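PDB 4F2N: superoxide dismutase from Leishmania major, which catalyses the dismutation of superoxide to molecular oxygen and hydrogen peroxide at an iron centre. Local coordinates for residues D68-L73 / N100-H105; T81-I86 / Q104-S109; V149-S154 / I170-N175; S154-L159 / T189-E194. All coordinates share one frame; numbering follows the deposited sequence.

Contact 1. Residues D68-L73 / N100-H105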
loop_
_atom_site.group_PDB
_atom_site.type_symbol
_atom_site.label_atom_id
_atom_site.label_comp_id
_atom_site.label_asym_id
_atom_site.label_seq_id
_atom_site.Cartn_x
_atom_site.Cartn_y
_atom_site.Cartn_z
ATOM N N ASP B 68 13.899 11.996 6.692
ATOM C CA ASP B 68 15.320 11.887 6.306
ATOM C C ASP B 68 15.477 12.011 4.800
ATOM O O ASP B 68 16.367 12.724 4.313
ATOM C CB ASP B 68 15.947 10.572 6.830
ATOM C CG ASP B 68 16.071 10.533 8.366
ATOM O OD1 ASP B 68 15.820 11.550 9.052
ATOM O OD2 ASP B 68 16.413 9.465 8.907
ATOM N N LYS B 69 14.602 11.351 4.048
ATOM C CA LYS B 69 14.706 11.384 2.581
ATOM C C LYS B 69 14.396 12.773 2.048
ATOM O O LYS B 69 15.129 13.306 1.191
ATOM C CB LYS B 69 13.796 10.319 1.959
ATOM C CG LYS B 69 13.867 10.222 0.439
ATOM C CD LYS B 69 15.212 9.743 -0.030
ATOM C CE LYS B 69 15.178 9.538 -1.532
ATOM N NZ LYS B 69 16.297 8.644 -1.924
ATOM N N LEU B 70 13.337 13.392 2.573
ATOM C CA LEU B 70 12.955 14.743 2.152
ATOM C C LEU B 70 14.117 15.750 2.331
ATOM O O LEU B 70 14.353 16.584 1.462
ATOM C CB LEU B 70 11.712 15.225 2.928
ATOM C CG LEU B 70 11.192 16.629 2.668
ATOM C CD1 LEU B 70 10.855 16.805 1.196
ATOM C CD2 LEU B 70 9.964 16.882 3.535
ATOM N N ASN B 71 14.841 15.647 3.442
ATOM C CA ASN B 71 16.004 16.509 3.685
ATOM C C ASN B 71 17.170 16.362 2.702
ATOM O O ASN B 71 18.011 17.240 2.641
ATOM C CB ASN B 71 16.473 16.399 5.141
ATOM C CG ASN B 71 15.510 17.085 6.091
ATOM O OD1 ASN B 71 14.854 18.043 5.697
ATOM N ND2 ASN B 71 15.385 16.589 7.310
ATOM N N THR B 72 17.206 15.272 1.930
ATOM C CA THR B 72 18.192 15.120 0.835
ATOM C C THR B 72 17.716 15.733 -0.488
ATOM O O THR B 72 18.477 15.772 -1.460
ATOM C CB THR B 72 18.547 13.638 0.556
ATOM O OG1 THR B 72 17.403 12.946 0.028
ATOM C CG2 THR B 72 19.017 12.940 1.832
ATOM N N LEU B 73 16.467 16.180 -0.535
ATOM C CA LEU B 73 15.844 16.654 -1.778
ATOM C C LEU B 73 15.384 18.113 -1.774
ATOM O O LEU B 73 15.215 18.716 -2.833
ATOM C CB LEU B 73 14.611 15.809 -2.089
ATOM C CG LEU B 73 14.860 14.306 -2.193
ATOM C CD1 LEU B 73 13.545 13.560 -2.062
ATOM C CD2 LEU B 73 15.582 13.980 -3.494
ATOM N N ASN B 100 6.244 12.722 -2.963
ATOM C CA ASN B 100 5.872 11.622 -2.106
ATOM C C ASN B 100 6.434 11.779 -0.695
ATOM O O ASN B 100 5.726 11.507 0.273
ATOM C CB ASN B 100 6.291 10.269 -2.715
ATOM C CG ASN B 100 5.404 9.841 -3.886
ATOM O OD1 ASN B 100 4.257 10.277 -4.023
ATOM N ND2 ASN B 100 5.935 8.940 -4.720
ATOM N N GLN B 101 7.697 12.212 -0.562
ATOM C CA GLN B 101 8.273 12.326 0.795
ATOM C C GLN B 101 7.631 13.512 1.533
ATOM O O GLN B 101 7.340 13.420 2.728
ATOM C CB GLN B 101 9.793 12.491 0.754
ATOM C CG GLN B 101 10.528 11.406 -0.035
ATOM C CD GLN B 101 10.326 10.021 0.530
ATOM O OE1 GLN B 101 10.663 9.732 1.687
ATOM N NE2 GLN B 101 9.750 9.161 -0.266
ATOM N N ALA B 102 7.434 14.621 0.825
ATOM C CA ALA B 102 6.859 15.846 1.444
ATOM C C ALA B 102 5.413 15.623 1.874
ATOM O O ALA B 102 5.032 15.917 3.042
ATOM C CB ALA B 102 6.964 17.029 0.484
ATOM N N ALA B 103 4.620 15.035 0.978
ATOM C CA ALA B 103 3.217 14.704 1.306
ATOM C C ALA B 103 3.146 13.684 2.439
ATOM O O ALA B 103 2.377 13.879 3.364
ATOM C CB ALA B 103 2.451 14.209 0.077
ATOM N N GLN B 104 3.935 12.602 2.388
ATOM C CA GLN B 104 3.918 11.647 3.512
ATOM C C GLN B 104 4.342 12.279 4.835
ATOM O O GLN B 104 3.806 11.932 5.905
ATOM C CB GLN B 104 4.756 10.383 3.215
ATOM C CG GLN B 104 4.085 9.446 2.202
ATOM C CD GLN B 104 2.813 8.778 2.766
ATOM O OE1 GLN B 104 1.736 9.398 2.812
ATOM N NE2 GLN B 104 2.929 7.520 3.176
ATOM N N HIS B 105 5.316 13.196 4.795
ATOM C CA HIS B 105 5.721 13.906 6.018
ATOM C C HIS B 105 4.557 14.695 6.576
ATOM O O HIS B 105 4.217 14.591 7.758
ATOM C CB HIS B 105 6.974 14.778 5.798
ATOM C CG HIS B 105 7.359 15.627 6.989
ATOM N ND1 HIS B 105 7.266 15.184 8.271
ATOM C CD2 HIS B 105 7.886 16.929 7.061
ATOM C CE1 HIS B 105 7.706 16.138 9.110
ATOM N NE2 HIS B 105 8.064 17.215 8.380
#
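The imidazole of H105 and the carboxamide of Q101 are the two flat groups here, met by L70 and K69 respectively. L70 brings CD2 up to the CD2 corner of the imidazole at 4.1 Å, the two side chains crossing at about a right angle and the methyl meeting the ring obliquely. The ring is oriented from elsewhere, since H105 ND1 is hydrogen-bonded to NE2 of H63. K69 CG lies over the carboxamide of Q101, 3.5 Å from Q101 CD, while K69 CB comes to 3.2 Å from Q101 OE1. A bend in the glutamine (chi2 -61°) folds its amide back onto this aliphatic part of the lysine, whose far end leads away. Both segments belong to the alpha-hairpin domain of iron/manganese superoxide dismutases: the C-terminal part of helix 52-71 leans on helix 96-113. L70 carries the apolar half of the meeting. Its CD1 sits 4.0 Å from A102 CB and its CD2 3.9 Å from A102 CA, and helix 82-89 also touches L70 through I82. L73 CD1 adds a lighter contact with Q101 CG at 4.2 Å.

Contact 2. Residues T81-I86 / Q104-S109. With FE2 (Fe (II) ion), chain N.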
loop_
_atom_site.group_PDB
_atom_site.type_symbol
_atom_site.label_atom_id
_atom_site.label_comp_id
_atom_site.label_asym_id
_atom_site.label_seq_id
_atom_site.Cartn_x
_atom_site.Cartn_y
_atom_site.Cartn_z
ATOM N N THR B 81 6.979 26.305 4.392
ATOM C CA THR B 81 6.152 25.169 4.846
ATOM C C THR B 81 6.340 23.934 3.975
ATOM O O THR B 81 6.632 24.013 2.761
ATOM C CB THR B 81 4.633 25.487 4.881
ATOM O OG1 THR B 81 4.188 25.843 3.561
ATOM C CG2 THR B 81 4.347 26.662 5.848
ATOM N N ILE B 82 6.160 22.790 4.602
ATOM C CA ILE B 82 6.092 21.526 3.879
ATOM C C ILE B 82 4.975 21.565 2.830
ATOM O O ILE B 82 5.159 21.081 1.721
ATOM C CB ILE B 82 5.915 20.347 4.857
ATOM C CG1 ILE B 82 7.097 20.295 5.865
ATOM C CG2 ILE B 82 5.766 19.017 4.110
ATOM C CD1 ILE B 82 8.469 20.125 5.237
ATOM N N GLU B 83 3.836 22.177 3.162
ATOM C CA GLU B 83 2.738 22.304 2.191
ATOM C C GLU B 83 3.144 23.057 0.920
ATOM O O GLU B 83 2.676 22.768 -0.187
ATOM C CB GLU B 83 1.570 23.017 2.846
ATOM C CG GLU B 83 0.844 22.093 3.792
ATOM C CD GLU B 83 -0.063 22.845 4.740
ATOM O OE1 GLU B 83 -1.110 23.313 4.260
ATOM O OE2 GLU B 83 0.270 22.936 5.949
ATOM N N GLU B 84 4.028 24.027 1.068
ATOM C CA GLU B 84 4.537 24.721 -0.108
ATOM C C GLU B 84 5.289 23.737 -1.031
ATOM O O GLU B 84 5.158 23.794 -2.260
ATOM C CB GLU B 84 5.422 25.896 0.318
ATOM C CG GLU B 84 5.947 26.719 -0.832
ATOM C CD GLU B 84 6.332 28.143 -0.432
ATOM O OE1 GLU B 84 5.909 28.645 0.646
ATOM O OE2 GLU B 84 7.072 28.769 -1.218
ATOM N N ILE B 85 6.058 22.826 -0.447
ATOM C CA ILE B 85 6.752 21.813 -1.264
ATOM C C ILE B 85 5.728 20.903 -2.003
ATOM O O ILE B 85 5.846 20.651 -3.196
ATOM C CB ILE B 85 7.756 20.978 -0.440
ATOM C CG1 ILE B 85 8.775 21.877 0.303
ATOM C CG2 ILE B 85 8.454 19.950 -1.328
ATOM C CD1 ILE B 85 9.729 21.125 1.215
ATOM N N ILE B 86 4.714 20.451 -1.274
ATOM C CA ILE B 86 3.633 19.637 -1.826
ATOM C C ILE B 86 3.002 20.347 -3.011
ATOM O O ILE B 86 2.877 19.768 -4.109
ATOM C CB ILE B 86 2.583 19.332 -0.732
ATOM C CG1 ILE B 86 3.243 18.552 0.419
ATOM C CG2 ILE B 86 1.380 18.554 -1.288
ATOM C CD1 ILE B 86 2.294 18.272 1.547
ATOM N N GLN B 104 3.935 12.602 2.388
ATOM C CA GLN B 104 3.918 11.647 3.512
ATOM C C GLN B 104 4.342 12.279 4.835
ATOM O O GLN B 104 3.806 11.932 5.905
ATOM C CB GLN B 104 4.756 10.383 3.215
ATOM C CG GLN B 104 4.085 9.446 2.202
ATOM C CD GLN B 104 2.813 8.778 2.766
ATOM O OE1 GLN B 104 1.736 9.398 2.812
ATOM N NE2 GLN B 104 2.929 7.520 3.176
ATOM N N HIS B 105 5.316 13.196 4.795
ATOM C CA HIS B 105 5.721 13.906 6.018
ATOM C C HIS B 105 4.557 14.695 6.576
ATOM O O HIS B 105 4.217 14.591 7.758
ATOM C CB HIS B 105 6.974 14.778 5.798
ATOM C CG HIS B 105 7.359 15.627 6.989
ATOM N ND1 HIS B 105 7.266 15.184 8.271
ATOM C CD2 HIS B 105 7.886 16.929 7.061
ATOM C CE1 HIS B 105 7.706 16.138 9.110
ATOM N NE2 HIS B 105 8.064 17.215 8.380
ATOM N N PHE B 106 3.913 15.453 5.713
ATOM C CA PHE B 106 2.752 16.232 6.114
ATOM C C PHE B 106 1.639 15.290 6.613
ATOM O O PHE B 106 1.045 15.534 7.685
ATOM C CB PHE B 106 2.239 17.094 4.943
ATOM C CG PHE B 106 0.883 17.712 5.212
ATOM C CD1 PHE B 106 0.789 18.958 5.829
ATOM C CD2 PHE B 106 -0.295 17.032 4.891
ATOM C CE1 PHE B 106 -0.463 19.518 6.135
ATOM C CE2 PHE B 106 -1.549 17.574 5.184
ATOM C CZ PHE B 106 -1.630 18.832 5.806
ATOM N N ASN B 107 1.353 14.231 5.850
ATOM C CA ASN B 107 0.209 13.364 6.180
ATOM C C ASN B 107 0.388 12.761 7.558
ATOM O O ASN B 107 -0.562 12.752 8.351
ATOM C CB ASN B 107 0.005 12.245 5.148
ATOM C CG ASN B 107 -0.389 12.780 3.790
ATOM O OD1 ASN B 107 -0.899 13.912 3.663
ATOM N ND2 ASN B 107 -0.167 11.974 2.768
ATOM N N HIS B 108 1.601 12.281 7.853
ATOM C CA HIS B 108 1.872 11.672 9.184
ATOM C C HIS B 108 1.829 12.698 10.291
ATOM O O HIS B 108 1.289 12.425 11.369
ATOM C CB HIS B 108 3.211 10.900 9.218
ATOM C CG HIS B 108 3.157 9.571 8.479
ATOM N ND1 HIS B 108 3.347 9.473 7.133
ATOM C CD2 HIS B 108 2.843 8.296 8.923
ATOM C CE1 HIS B 108 3.190 8.206 6.744
ATOM N NE2 HIS B 108 2.860 7.470 7.830
ATOM N N SER B 109 2.408 13.878 10.064
ATOM C CA SER B 109 2.384 14.954 11.064
ATOM C C SER B 109 0.971 15.317 11.452
ATOM O O SER B 109 0.660 15.534 12.624
ATOM C CB SER B 109 3.157 16.191 10.560
ATOM O OG SER B 109 4.518 15.833 10.373
HETATM FE FE FE2 N . 1.800 5.715 7.754
HETATM O O HOH W 1 1.368 6.070 5.566
#
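I82 and F106 have the nearest CA atoms across this contact, and the axes of the short helices 82-86 and 104-109 approach to 9.9 Å at 135°, an inclined antiparallel arrangement. The contact between them is mainly apolar, with one carboxylate oxygen, E83 OE2, also meeting a ring. I82 meets H105 CD2 with two bonded carbons: its CD1 comes to the ring edge in plane, and its CG1 lies obliquely, 3.7 Å from H105 CD2. F106, with CG anti to the backbone N (chi1 169°), turns CB to helix 82-86 while its phenyl runs alongside that helix. Its CB is met by I86 CD1 at 3.6 Å and by I82 CG2 at 4.1 Å. E83 crosses the CD1-CE1 side of the phenyl obliquely, with CG 3.7 Å from F106 CD1 and OE2 3.5 Å from F106 CE1. The buried carboxylate is held by the backbone N atoms of T25 and L26. At the start of the helix, T81 is the N-cap, accepting from E84 N through OG1 at 3.1 Å. Opposite this interface, helix 96-113 serves the iron: H108 binds it through NE2, and H108 ND1 donates to Q104 O over 2.8 Å, fixing the ring's rotation. The Q104 NE2 group donates to the iron-bound water, whereas its OE1 accepts from N107 ND2 and from W156 NE1. Helix 96-113 thus lies between helix 82-89, packed on its H105 and F106 flank together with L70 of helix 52-71, and strand 155-161, whose W156 and W158 touch N107.

Contact 3. Residues V149-S154 / I170-N175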
loop_
_atom_site.group_PDB
_atom_site.type_symbol
_atom_site.label_atom_id
_atom_site.label_comp_id
_atom_site.label_asym_id
_atom_site.label_seq_id
_atom_site.Cartn_x
_atom_site.Cartn_y
_atom_site.Cartn_z
ATOM N N VAL B 149 -12.116 1.360 4.617
ATOM C CA VAL B 149 -12.091 -0.072 4.291
ATOM C C VAL B 149 -11.954 -0.274 2.773
ATOM O O VAL B 149 -11.187 -1.127 2.314
ATOM C CB VAL B 149 -13.367 -0.761 4.790
ATOM C CG1 VAL B 149 -13.552 -2.132 4.129
ATOM C CG2 VAL B 149 -13.271 -0.925 6.306
ATOM N N ASN B 150 -12.699 0.531 2.025
ATOM C CA ASN B 150 -12.770 0.407 0.581
ATOM C C ASN B 150 -11.621 1.058 -0.175
ATOM O O ASN B 150 -11.576 0.973 -1.384
ATOM C CB ASN B 150 -14.079 1.009 0.084
ATOM C CG ASN B 150 -15.284 0.188 0.467
ATOM O OD1 ASN B 150 -15.191 -0.999 0.759
ATOM N ND2 ASN B 150 -16.437 0.817 0.415
ATOM N N ASN B 151 -10.712 1.728 0.523
ATOM C CA ASN B 151 -9.616 2.420 -0.151
ATOM C C ASN B 151 -8.577 1.379 -0.600
ATOM O O ASN B 151 -7.783 0.903 0.224
ATOM C CB ASN B 151 -8.973 3.451 0.772
ATOM C CG ASN B 151 -8.144 4.450 0.020
ATOM O OD1 ASN B 151 -8.332 4.633 -1.163
ATOM N ND2 ASN B 151 -7.286 5.152 0.714
ATOM N N PHE B 152 -8.585 1.027 -1.882
ATOM C CA PHE B 152 -7.777 -0.118 -2.346
ATOM C C PHE B 152 -6.303 0.230 -2.269
ATOM O O PHE B 152 -5.887 1.271 -2.803
ATOM C CB PHE B 152 -8.120 -0.499 -3.799
ATOM C CG PHE B 152 -7.475 -1.775 -4.258
ATOM C CD1 PHE B 152 -7.844 -2.996 -3.702
ATOM C CD2 PHE B 152 -6.512 -1.764 -5.236
ATOM C CE1 PHE B 152 -7.255 -4.186 -4.139
ATOM C CE2 PHE B 152 -5.920 -2.943 -5.678
ATOM C CZ PHE B 152 -6.285 -4.150 -5.116
ATOM N N GLY B 153 -5.519 -0.632 -1.630
ATOM C CA GLY B 153 -4.046 -0.434 -1.532
ATOM C C GLY B 153 -3.696 0.459 -0.357
ATOM O O GLY B 153 -4.410 0.459 0.695
ATOM N N SER B 154 -2.622 1.227 -0.510
ATOM C CA SER B 154 -2.201 2.160 0.553
ATOM C C SER B 154 -2.882 3.505 0.388
ATOM O O SER B 154 -3.114 3.955 -0.754
ATOM C CB SER B 154 -0.689 2.392 0.492
ATOM O OG SER B 154 0.021 1.157 0.412
ATOM N N ILE B 170 -16.028 13.601 3.168
ATOM C CA ILE B 170 -15.118 12.459 3.269
ATOM C C ILE B 170 -14.462 12.216 1.927
ATOM O O ILE B 170 -15.143 12.055 0.918
ATOM C CB ILE B 170 -15.865 11.192 3.755
ATOM C CG1 ILE B 170 -16.520 11.493 5.098
ATOM C CG2 ILE B 170 -14.919 9.983 3.850
ATOM C CD1 ILE B 170 -17.435 10.381 5.612
ATOM N N ASP B 171 -13.131 12.149 1.933
ATOM C CA ASP B 171 -12.348 11.948 0.731
ATOM C C ASP B 171 -11.295 10.878 1.034
ATOM O O ASP B 171 -10.756 10.869 2.122
ATOM C CB ASP B 171 -11.653 13.273 0.410
ATOM C CG ASP B 171 -11.084 13.321 -0.977
ATOM O OD1 ASP B 171 -11.789 12.884 -1.923
ATOM O OD2 ASP B 171 -9.935 13.825 -1.134
ATOM N N SER B 172 -11.029 9.982 0.092
ATOM C CA SER B 172 -9.942 9.003 0.219
ATOM C C SER B 172 -8.889 9.336 -0.800
ATOM O O SER B 172 -9.220 9.720 -1.934
ATOM C CB SER B 172 -10.479 7.605 -0.043
ATOM O OG SER B 172 -11.156 7.162 1.114
ATOM N N THR B 173 -7.616 9.204 -0.423
ATOM C CA THR B 173 -6.547 9.360 -1.393
ATOM C C THR B 173 -5.705 8.063 -1.442
ATOM O O THR B 173 -5.738 7.253 -0.505
ATOM C CB THR B 173 -5.630 10.555 -1.063
ATOM O OG1 THR B 173 -5.123 10.412 0.287
ATOM C CG2 THR B 173 -6.400 11.928 -1.206
ATOM N N SER B 174 -4.982 7.885 -2.536
ATOM C CA SER B 174 -4.096 6.735 -2.724
ATOM C C SER B 174 -2.651 7.163 -2.369
ATOM O O SER B 174 -2.202 8.254 -2.771
ATOM C CB SER B 174 -4.167 6.299 -4.201
ATOM O OG SER B 174 -3.142 5.360 -4.556
ATOM N N ASN B 175 -1.928 6.282 -1.685
ATOM C CA ASN B 175 -0.471 6.457 -1.479
ATOM C C ASN B 175 -0.148 7.750 -0.710
ATOM O O ASN B 175 -0.518 7.834 0.450
ATOM C CB ASN B 175 0.317 6.329 -2.794
ATOM C CG ASN B 175 0.261 4.896 -3.348
ATOM O OD1 ASN B 175 -0.149 3.985 -2.626
ATOM N ND2 ASN B 175 0.655 4.695 -4.620
HETATM O O HOH W 2 -3.625 3.000 -3.338
HETATM O O HOH W 3 -0.793 1.450 -2.686
#
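In the C-terminal domain, the loop from helix 137-149 to strand 155-161 is fastened to the end of strand 168-174, an outermost strand of the three-stranded antiparallel sheet, through N151 and S154. The side chain of N151 reaches across with CG anti to the backbone N (chi1 -163°), and its ND2 donates to T173 O at 2.9 Å. This bond is almost straight, at 178°, and lies in the asparagine amide plane, although the donor is tilted from the plane of the T173 carbonyl. On the same side chain, OD1 rests 3.8 Å from S172 CB. S154 O accepts from N175 N at 2.8 Å, and the CA-H of S174 makes a further contact with that oxygen. Beyond the strand end, N175 OD1 stands 3.5 Å from S154 CB. A water accepts from S154 N at 2.9 Å and lies 2.6 Å from N175 OD1, while another is placed among F152 O, S154 O and S174 OG. The second subunit is close by: S154 OG is hydrogen-bonded to S154 OG of the other chain, and the F152 ring meets W193 of that chain edge-to-face. With backbone carbonyls as the main acceptors, and one donor a side-chain amide and the other a backbone NH, the contact relies on direction more than on apolar burial, and the two waters extend this polar network close to the second subunit.

Contact 4. Residues S154-L159 / T189-E194. With FE2 (Fe (II) ion), chain N.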
loop_
_atom_site.group_PDB
_atom_site.type_symbol
_atom_site.label_atom_id
_atom_site.label_comp_id
_atom_site.label_asym_id
_atom_site.label_seq_id
_atom_site.Cartn_x
_atom_site.Cartn_y
_atom_site.Cartn_z
ATOM N N SER B 154 -2.622 1.227 -0.510
ATOM C CA SER B 154 -2.201 2.160 0.553
ATOM C C SER B 154 -2.882 3.505 0.388
ATOM O O SER B 154 -3.114 3.955 -0.754
ATOM C CB SER B 154 -0.689 2.392 0.492
ATOM O OG SER B 154 0.021 1.157 0.412
ATOM N N GLY B 155 -3.161 4.182 1.483
ATOM C CA GLY B 155 -3.565 5.599 1.367
ATOM C C GLY B 155 -4.107 6.151 2.662
ATOM O O GLY B 155 -3.796 5.639 3.739
ATOM N N TRP B 156 -4.981 7.141 2.523
ATOM C CA TRP B 156 -5.481 7.965 3.621
ATOM C C TRP B 156 -6.946 8.222 3.397
ATOM O O TRP B 156 -7.407 8.401 2.233
ATOM C CB TRP B 156 -4.718 9.325 3.641
ATOM C CG TRP B 156 -3.233 9.150 3.856
ATOM C CD1 TRP B 156 -2.253 8.891 2.885
ATOM C CD2 TRP B 156 -2.502 9.222 5.134
ATOM N NE1 TRP B 156 -1.008 8.787 3.461
ATOM C CE2 TRP B 156 -1.095 8.951 4.816
ATOM C CE3 TRP B 156 -2.867 9.460 6.462
ATOM C CZ2 TRP B 156 -0.117 8.958 5.777
ATOM C CZ3 TRP B 156 -1.853 9.446 7.456
ATOM C CH2 TRP B 156 -0.517 9.204 7.115
ATOM N N THR B 157 -7.684 8.280 4.493
ATOM C CA THR B 157 -9.076 8.697 4.456
ATOM C C THR B 157 -9.206 9.986 5.293
ATOM O O THR B 157 -8.661 10.081 6.408
ATOM C CB THR B 157 -9.987 7.592 5.011
ATOM O OG1 THR B 157 -9.825 6.443 4.179
ATOM C CG2 THR B 157 -11.461 8.009 4.966
ATOM N N TRP B 158 -9.953 10.942 4.763
ATOM C CA TRP B 158 -9.938 12.310 5.279
ATOM C C TRP B 158 -11.309 12.813 5.541
ATOM O O TRP B 158 -12.250 12.499 4.800
ATOM C CB TRP B 158 -9.378 13.226 4.183
ATOM C CG TRP B 158 -7.990 12.870 3.718
ATOM C CD1 TRP B 158 -7.628 12.006 2.674
ATOM C CD2 TRP B 158 -6.721 13.396 4.238
ATOM N NE1 TRP B 158 -6.269 11.956 2.542
ATOM C CE2 TRP B 158 -5.657 12.749 3.446
ATOM C CE3 TRP B 158 -6.368 14.301 5.252
ATOM C CZ2 TRP B 158 -4.300 13.015 3.658
ATOM C CZ3 TRP B 158 -4.993 14.555 5.480
ATOM C CH2 TRP B 158 -3.980 13.930 4.675
ATOM N N LEU B 159 -11.431 13.650 6.561
ATOM C CA LEU B 159 -12.583 14.562 6.691
ATOM C C LEU B 159 -12.055 15.963 6.391
ATOM O O LEU B 159 -11.102 16.427 7.029
ATOM C CB LEU B 159 -13.183 14.501 8.113
ATOM C CG LEU B 159 -14.381 15.422 8.432
ATOM C CD1 LEU B 159 -15.598 15.069 7.586
ATOM C CD2 LEU B 159 -14.721 15.276 9.915
ATOM N N THR B 189 -7.694 12.914 9.660
ATOM C CA THR B 189 -7.264 11.836 8.751
ATOM C C THR B 189 -7.069 10.509 9.470
ATOM O O THR B 189 -6.764 10.488 10.672
ATOM C CB THR B 189 -5.972 12.206 7.957
ATOM O OG1 THR B 189 -5.850 11.336 6.825
ATOM C CG2 THR B 189 -4.704 12.027 8.797
ATOM N N ALA B 190 -7.226 9.406 8.735
ATOM C CA ALA B 190 -6.821 8.076 9.219
ATOM C C ALA B 190 -5.889 7.506 8.174
ATOM O O ALA B 190 -6.216 7.466 6.971
ATOM C CB ALA B 190 -8.033 7.165 9.393
ATOM N N ASP B 191 -4.709 7.098 8.614
ATOM C CA ASP B 191 -3.750 6.414 7.728
ATOM C C ASP B 191 -4.275 4.995 7.480
ATOM O O ASP B 191 -4.544 4.267 8.451
ATOM C CB ASP B 191 -2.403 6.328 8.479
ATOM C CG ASP B 191 -1.252 5.854 7.612
ATOM O OD1 ASP B 191 -1.462 5.538 6.414
ATOM O OD2 ASP B 191 -0.090 5.833 8.130
ATOM N N VAL B 192 -4.469 4.606 6.219
ATOM C CA VAL B 192 -4.827 3.214 5.942
ATOM C C VAL B 192 -3.789 2.503 5.064
ATOM O O VAL B 192 -4.070 1.466 4.456
ATOM C CB VAL B 192 -6.262 3.028 5.407
ATOM C CG1 VAL B 192 -7.292 3.454 6.446
ATOM C CG2 VAL B 192 -6.449 3.873 4.163
ATOM N N TRP B 193 -2.557 3.027 5.021
ATOM C CA TRP B 193 -1.426 2.152 4.664
ATOM C C TRP B 193 -1.444 1.001 5.612
ATOM O O TRP B 193 -1.731 1.194 6.818
ATOM C CB TRP B 193 -0.108 2.900 4.819
ATOM C CG TRP B 193 0.205 3.854 3.669
ATOM C CD1 TRP B 193 -0.502 4.982 3.277
ATOM C CD2 TRP B 193 1.399 3.828 2.847
ATOM N NE1 TRP B 193 0.132 5.629 2.223
ATOM C CE2 TRP B 193 1.296 4.972 1.918
ATOM C CE3 TRP B 193 2.514 2.968 2.757
ATOM C CZ2 TRP B 193 2.274 5.225 0.950
ATOM C CZ3 TRP B 193 3.497 3.241 1.776
ATOM C CH2 TRP B 193 3.379 4.348 0.902
ATOM N N GLU B 194 -1.089 -0.198 5.133
ATOM C CA GLU B 194 -1.188 -1.392 5.975
ATOM C C GLU B 194 -0.273 -1.308 7.181
ATOM O O GLU B 194 -0.597 -1.846 8.252
ATOM C CB GLU B 194 -0.911 -2.680 5.179
ATOM C CG GLU B 194 -2.003 -2.984 4.161
ATOM C CD GLU B 194 -1.739 -4.252 3.348
ATOM O OE1 GLU B 194 -0.641 -4.370 2.730
ATOM O OE2 GLU B 194 -2.671 -5.109 3.294
HETATM FE FE FE2 N . 1.800 5.715 7.754
HETATM O O HOH W 4 0.319 -0.120 2.671
HETATM O O HOH W 1 1.368 6.070 5.566
#
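Backbone bonds pair T157 with A190: T157 N donates to A190 O at 3.0 Å, and A190 N returns the bond to T157 O at 2.8 Å. This antiparallel hydrogen-bonded pair is flanked by the non-hydrogen-bonded pairs W156-D191 and W158-T189, and V192 N adds a bond to G155 O. T157 O is gripped twice, for T189 OG1 also donates to it, over 3.1 Å and from above the carbonyl plane. Such pairing joins the middle strand, 155-161, to 185-191 in the sheet of the C-terminal domain, and D191 at its end supplies OD2 to the iron at 1.9 Å. Ring contacts on the sheet face follow W156 and W158. T189 OG1 sits 3.3 Å above the W158 ring plane, and T189 CB makes a CH-pi contact over the six-membered ring. With CG anti to the backbone N (chi1 -170°), the D191 carboxylate runs along the W156 indole to the iron, stacked with planes 9° apart. Past the strand end, S154 CB lies over the W193 five-membered ring, 3.4 Å from its centroid, in a CH-pi contact, and the iron-bound water approaches the opposite face. In an Asx turn, D191 OD1 accepts from W193 N at 3.1 Å.

In the fold
From the N terminus, contact 1 closes the first loop, bringing the end of helix 52-71 to helix 96-113. Contact 2 opens within that loop, on helix 82-89, and ends on overlapping residues of helix 96-113, so the two share Q104 and H105 and tie three helices together. Contacts 3 and 4 lie after both in the chain and cross each other, sharing S154: contact 3 fastens the loop leading into strand 155-161 to the end of 168-174, while contact 4 passes over that segment to pair 155-161 with 185-191. The helical and sheet halves meet through Q104 and W156, and at the iron, where H108 of contact 2 joins D191 of contact 4, with H58 and H195.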